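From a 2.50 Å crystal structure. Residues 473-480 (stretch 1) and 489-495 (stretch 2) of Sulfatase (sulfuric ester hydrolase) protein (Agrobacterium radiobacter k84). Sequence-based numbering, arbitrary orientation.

Stretch 1 (473-480) IRDERFKY
Stretch 2 (489-495) LLYDLAK

Two neighbouring antiparallel strands, Phe-478 to Tyr-480 and Leu-489 to Asp-492, run at 174° to one another, their axes approaching to 4.8 Å. The register pairs Phe-478 with Asp-492, Lys-479 with Tyr-491 and Tyr-480 with Leu-490, with CA–CA separations of 4.9, 5.0 and 4.7 Å. Backbone angles are extended in both strands, from phi/psi -128/155 at Phe-478 to -114/121 at Tyr-480, and from -124/141 at Leu-489 to -88/97 at Asp-492.

Backbone hydrogen bonds form the central link. Lys-479 and Tyr-491 are the hydrogen-bonded pair: Lys-479 N donates to Tyr-491 O (3.0 Å, 159°) and Tyr-491 N to Lys-479 O (2.8 Å, 167°). Beyond them Leu-493 N donates to Arg-477 O at 2.7 Å, but at a more bent 133°, where the chain leaves the strand; Leu-493 to Lys-495 have helical angles (-65/-25, -64/-49, -85/-31). Tyr-491 O and Lys-479 O also receive CA–H groups: Phe-478 CA lies 3.3 Å from Tyr-491 O and Leu-490 CA 3.3 Å from Lys-479 O. A further such contact puts Tyr-480 CA 3.4 Å from Leu-489 O.

Stretch 1 is itself a hairpin. Ile-473 N donates to Tyr-480 O and Tyr-480 N to Ile-473 O, both at 2.9 Å, and Asp-475 N to Phe-478 O, also at 2.9 Å. Asp-475 (chi1 59°, p) ties down the turn, its OD1 accepting from Phe-478 N at 2.8 Å and Arg-477 N at 3.0 Å. In stretch 2, Asp-492 (chi1 t) plays a looser version of this part: OD1 takes weak bonds from Ala-494 N (3.2 Å) and Lys-495 N (3.4 Å).

Phe-478, Tyr-480, Leu-490 and Asp-492 share one face of the sheet. Leu-490 (t, p) sends CD1 to 4.1 Å from both Phe-478 CD1 and Tyr-480 CB, so one branched side chain serves two aromatic residues. The Phe-478 ring (chi1 m, chi2 -80°) also comes close to its partner, with CD1 3.7 Å from Asp-492 CA and CE1 3.8 Å from Asp-492 CG. Tyr-480 (t, chi2 72°) is buried, its hydroxyl hydrogen-bonded elsewhere in the structure.

Lys-479 and Tyr-491 (chi1 m, chi2 -81°) occupy the other face, their CB atoms 4.3 Å apart. The lysine (t, t, m, t) lends its aliphatic base to the contact while its end leads away, allowing NZ to bond elsewhere.

Leu-493 (m, t) points toward stretch 1 and has the largest covered area, 93 Å² of the 532 Å² buried in total. Its CD1 lies over one face of the Arg-474 guanidinium, 3.6 Å from Arg-474 CZ, and 3.5 Å from Asp-475 O; its CB is 3.8 Å from Glu-476 O. An apolar methyl suits the flat guanidinium face, while Arg-474 NE and NH2 bond elsewhere. Arg-477 points away, modelled only to CB, and contributes through its carbonyl.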

# COMPACT_ATOMS: atom_id res chain seq x y z
N ILE A 473 8.10 -7.09 -13.12
CA ILE A 473 9.50 -7.02 -12.69
C ILE A 473 10.33 -7.41 -13.93
O ILE A 473 10.18 -8.50 -14.47
CB ILE A 473 9.89 -7.70 -11.35
CG1 ILE A 473 11.39 -7.58 -11.12
CG2 ILE A 473 9.45 -9.15 -11.25
CD1 ILE A 473 11.72 -7.18 -9.81
N ARG A 474 11.08 -6.45 -14.47
CA ARG A 474 11.82 -6.69 -15.70
C ARG A 474 13.27 -6.26 -15.62
O ARG A 474 13.57 -5.09 -15.41
CB ARG A 474 11.11 -5.99 -16.88
CG ARG A 474 11.71 -6.27 -18.24
CD ARG A 474 12.06 -4.95 -18.86
NE ARG A 474 12.33 -5.02 -20.30
CZ ARG A 474 13.53 -5.18 -20.83
NH1 ARG A 474 14.59 -5.39 -20.06
NH2 ARG A 474 13.69 -5.14 -22.14
N ASP A 475 14.17 -7.22 -15.82
CA ASP A 475 15.58 -6.94 -15.85
C ASP A 475 16.12 -7.17 -17.27
O ASP A 475 15.35 -7.11 -18.23
CB ASP A 475 16.38 -7.64 -14.71
CG ASP A 475 16.37 -9.15 -14.59
OD1 ASP A 475 16.31 -9.84 -15.64
OD2 ASP A 475 16.58 -9.65 -13.46
N GLU A 476 17.41 -7.34 -17.43
CA GLU A 476 18.05 -7.54 -18.73
C GLU A 476 17.80 -8.93 -19.27
O GLU A 476 17.73 -9.10 -20.49
CB GLU A 476 19.55 -7.24 -18.63
CG GLU A 476 20.26 -7.87 -17.41
CD GLU A 476 19.83 -7.50 -15.99
OE1 GLU A 476 19.91 -6.30 -15.63
OE2 GLU A 476 19.47 -8.42 -15.23
N ARG A 477 17.58 -9.91 -18.38
CA ARG A 477 17.36 -11.28 -18.80
C ARG A 477 15.91 -11.78 -18.70
O ARG A 477 15.50 -12.54 -19.56
CB ARG A 477 18.34 -12.23 -18.09
N PHE A 478 15.15 -11.40 -17.65
CA PHE A 478 13.76 -11.90 -17.50
C PHE A 478 12.71 -10.84 -17.28
O PHE A 478 13.02 -9.74 -16.83
CB PHE A 478 13.66 -12.95 -16.35
CG PHE A 478 14.39 -14.26 -16.59
CD1 PHE A 478 13.83 -15.25 -17.37
CD2 PHE A 478 15.63 -14.50 -16.00
CE1 PHE A 478 14.51 -16.44 -17.61
CE2 PHE A 478 16.30 -15.70 -16.22
CZ PHE A 478 15.74 -16.67 -17.03
N LYS A 479 11.48 -11.17 -17.65
CA LYS A 479 10.28 -10.38 -17.38
C LYS A 479 9.29 -11.31 -16.71
O LYS A 479 8.90 -12.32 -17.29
CB LYS A 479 9.64 -9.72 -18.61
CG LYS A 479 8.45 -8.84 -18.20
CD LYS A 479 7.72 -8.21 -19.37
CE LYS A 479 8.39 -6.92 -19.72
NZ LYS A 479 7.76 -6.25 -20.88
N TYR A 480 8.94 -10.98 -15.47
CA TYR A 480 7.95 -11.71 -14.70
C TYR A 480 6.76 -10.76 -14.50
O TYR A 480 6.94 -9.62 -14.03
CB TYR A 480 8.54 -12.18 -13.36
CG TYR A 480 7.55 -12.81 -12.41
CD1 TYR A 480 7.03 -14.07 -12.65
CD2 TYR A 480 7.17 -12.16 -11.24
CE1 TYR A 480 6.12 -14.66 -11.78
CE2 TYR A 480 6.28 -12.75 -10.34
CZ TYR A 480 5.76 -14.01 -10.62
OH TYR A 480 4.90 -14.63 -9.77
N LEU A 489 3.05 -14.59 -16.10
CA LEU A 489 3.84 -14.65 -17.35
C LEU A 489 5.35 -14.60 -17.04
O LEU A 489 5.79 -13.94 -16.10
CB LEU A 489 3.44 -13.55 -18.37
CG LEU A 489 2.05 -13.65 -18.96
CD1 LEU A 489 1.71 -12.41 -19.71
CD2 LEU A 489 1.87 -14.93 -19.82
N LEU A 490 6.13 -15.37 -17.77
CA LEU A 490 7.57 -15.34 -17.61
C LEU A 490 8.16 -15.36 -18.98
O LEU A 490 7.84 -16.25 -19.76
CB LEU A 490 8.13 -16.48 -16.70
CG LEU A 490 9.65 -16.47 -16.43
CD1 LEU A 490 10.09 -15.22 -15.61
CD2 LEU A 490 10.07 -17.71 -15.68
N TYR A 491 8.96 -14.32 -19.31
CA TYR A 491 9.65 -14.22 -20.59
C TYR A 491 11.17 -14.22 -20.38
O TYR A 491 11.67 -13.43 -19.56
CB TYR A 491 9.22 -12.98 -21.38
CG TYR A 491 7.76 -12.98 -21.74
CD1 TYR A 491 7.28 -13.69 -22.84
CD2 TYR A 491 6.84 -12.24 -21.00
CE1 TYR A 491 5.93 -13.69 -23.18
CE2 TYR A 491 5.47 -12.22 -21.33
CZ TYR A 491 5.03 -12.94 -22.43
OH TYR A 491 3.70 -12.91 -22.79
N ASP A 492 11.89 -15.13 -21.09
CA ASP A 492 13.35 -15.21 -21.08
C ASP A 492 13.79 -14.26 -22.19
O ASP A 492 13.75 -14.64 -23.35
CB ASP A 492 13.82 -16.64 -21.41
CG ASP A 492 15.31 -16.87 -21.27
OD1 ASP A 492 16.08 -15.89 -21.41
OD2 ASP A 492 15.71 -18.01 -20.96
N LEU A 493 14.14 -13.01 -21.83
CA LEU A 493 14.53 -11.97 -22.78
C LEU A 493 15.83 -12.30 -23.52
O LEU A 493 16.01 -11.83 -24.63
CB LEU A 493 14.60 -10.59 -22.11
CG LEU A 493 13.33 -10.15 -21.34
CD1 LEU A 493 13.53 -8.80 -20.71
CD2 LEU A 493 12.10 -10.16 -22.24
N ALA A 494 16.70 -13.12 -22.92
CA ALA A 494 17.95 -13.56 -23.53
C ALA A 494 17.66 -14.43 -24.81
O ALA A 494 18.23 -14.15 -25.88
CB ALA A 494 18.77 -14.35 -22.51
N LYS A 495 16.74 -15.43 -24.69
CA LYS A 495 16.34 -16.35 -25.76
C LYS A 495 15.24 -15.75 -26.62
O LYS A 495 15.13 -16.06 -27.82
CB LYS A 495 15.81 -17.67 -25.16
CG LYS A 495 16.88 -18.62 -24.64
CD LYS A 495 16.33 -19.66 -23.66
CE LYS A 495 16.01 -20.99 -24.29
NZ LYS A 495 15.65 -22.02 -23.28